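Local coordinates for protein peptidase M28 (Shewanella amazonensis SB2B, PDB 3IIB) that probably acts as a zinc-dependent carboxypeptidase or dipeptidase of the M28 family, with two zinc ions bound in its active site, at residues A[50-53]-A[54-58]. Numbering follows the deposited sequence.
Sequences WAIA and KLQSL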
loop_
_atom_site.group_PDB
_atom_site.type_symbol
_atom_site.label_atom_id
_atom_site.label_comp_id
_atom_site.label_asym_id
_atom_site.label_seq_id
_atom_site.Cartn_x
_atom_site.Cartn_y
_atom_site.Cartn_z
ATOM N N TRP A 50 6.626 -26.777 -9.655
ATOM C CA TRP A 50 6.131 -26.746 -8.271
ATOM C C TRP A 50 4.776 -27.457 -8.193
ATOM O O TRP A 50 4.536 -28.222 -7.272
ATOM C CB TRP A 50 6.031 -25.313 -7.754
ATOM C CG TRP A 50 5.202 -25.200 -6.489
ATOM C CD1 TRP A 50 5.664 -25.239 -5.216
ATOM C CD2 TRP A 50 3.786 -25.055 -6.407
ATOM N NE1 TRP A 50 4.619 -25.136 -4.328
ATOM C CE2 TRP A 50 3.452 -24.996 -5.039
ATOM C CE3 TRP A 50 2.756 -24.914 -7.365
ATOM C CZ2 TRP A 50 2.133 -24.857 -4.595
ATOM C CZ3 TRP A 50 1.433 -24.782 -6.918
ATOM C CH2 TRP A 50 1.136 -24.756 -5.536
ATOM N N ALA A 51 3.919 -27.186 -9.163
ATOM C CA ALA A 51 2.531 -27.689 -9.160
ATOM C C ALA A 51 2.513 -29.178 -9.411
ATOM O O ALA A 51 1.828 -29.922 -8.729
ATOM C CB ALA A 51 1.703 -26.921 -10.208
ATOM N N ILE A 52 3.331 -29.640 -10.349
ATOM C CA ILE A 52 3.466 -31.077 -10.593
ATOM C C ILE A 52 3.903 -31.817 -9.305
ATOM O O ILE A 52 3.277 -32.825 -8.880
ATOM C CB ILE A 52 4.433 -31.327 -11.803
ATOM C CG1 ILE A 52 3.818 -30.878 -13.150
ATOM C CG2 ILE A 52 4.756 -32.795 -11.925
ATOM C CD1 ILE A 52 2.648 -31.759 -13.613
ATOM N N ALA A 53 4.949 -31.302 -8.654
ATOM C CA ALA A 53 5.484 -31.930 -7.456
ATOM C C ALA A 53 4.418 -31.894 -6.359
ATOM O O ALA A 53 4.247 -32.865 -5.635
ATOM C CB ALA A 53 6.791 -31.207 -6.984
ATOM N N LYS A 54 3.712 -30.771 -6.252
ATOM C CA LYS A 54 2.738 -30.618 -5.197
ATOM C C LYS A 54 1.623 -31.590 -5.370
ATOM O O LYS A 54 1.194 -32.239 -4.410
ATOM C CB LYS A 54 2.217 -29.177 -5.145
ATOM C CG LYS A 54 1.222 -28.898 -4.009
ATOM C CD LYS A 54 1.902 -28.997 -2.635
ATOM C CE LYS A 54 3.036 -27.994 -2.438
ATOM N NZ LYS A 54 3.636 -28.088 -1.064
ATOM N N LEU A 55 1.113 -31.689 -6.591
ATOM C CA LEU A 55 -0.011 -32.584 -6.843
ATOM C C LEU A 55 0.402 -34.029 -6.655
ATOM O O LEU A 55 -0.358 -34.815 -6.090
ATOM C CB LEU A 55 -0.593 -32.333 -8.233
ATOM C CG LEU A 55 -1.199 -30.929 -8.345
ATOM C CD1 LEU A 55 -1.392 -30.514 -9.792
ATOM C CD2 LEU A 55 -2.489 -30.788 -7.545
ATOM N N GLN A 56 1.608 -34.383 -7.103
ATOM C CA GLN A 56 2.109 -35.731 -6.843
ATOM C C GLN A 56 2.225 -36.030 -5.354
ATOM O O GLN A 56 1.882 -37.138 -4.890
ATOM C CB GLN A 56 3.470 -35.935 -7.516
ATOM C CG GLN A 56 3.374 -35.968 -9.032
ATOM C CD GLN A 56 4.722 -35.926 -9.706
ATOM O OE1 GLN A 56 5.706 -35.462 -9.134
ATOM N NE2 GLN A 56 4.773 -36.402 -10.938
ATOM N N SER A 57 2.691 -35.038 -4.601
ATOM C CA SER A 57 2.919 -35.205 -3.186
ATOM C C SER A 57 1.593 -35.397 -2.441
ATOM O O SER A 57 1.534 -35.990 -1.359
ATOM C CB SER A 57 3.709 -34.004 -2.598
ATOM O OG SER A 57 2.816 -32.922 -2.263
ATOM N N LEU A 58 0.513 -34.860 -3.004
ATOM C CA LEU A 58 -0.790 -35.028 -2.404
ATOM C C LEU A 58 -1.457 -36.348 -2.802
ATOM O O LEU A 58 -2.535 -36.670 -2.316
ATOM C CB LEU A 58 -1.695 -33.846 -2.775
ATOM C CG LEU A 58 -1.221 -32.515 -2.194
ATOM C CD1 LEU A 58 -1.975 -31.338 -2.821
ATOM C CD2 LEU A 58 -1.385 -32.547 -0.674
#
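Lys54 CB lies over one face of the Trp50 indole, a pairing one turn apart on helix 42-57, and the lysine chain then runs outward past the NE1–CZ2 edge of the ring. Lys54 CG is anti to the backbone N (chi1 -177°), and bends at the next two torsions bring Lys54 CE to 3.8 Å from Trp50 NE1, while Lys54 CB sits 4.3 Å above the ring plane, offset toward the rim. The same course delivers Lys54 NZ to Ser29 OG on helix 22-33, which also bonds Trp50 NE1, so both polar ends share one hydroxyl. On another flank, Ile52 and Gln56 meet at an angle: the methyl CG2 of Ile52 touches the amide NE2 of Gln56 at 3.7 Å. Leu55 instead lays CG against Ala51 O.

Four successive i to i+4 backbone bonds link 50-53 to 54-58, and Leu58 N to Lys54 O continues the series. Ser57 OG also donates to Lys54 O (2.8 Å), from the same face of the carbonyl plane as Leu58 N. These contacts make the helix amphipathic: Ala51, Ile52 and Leu55 pack on Val238 of strand 220-242, Gln56 and Ser57 are exposed, and Trp50 and Lys54 are tied to the preceding helix through Ser29.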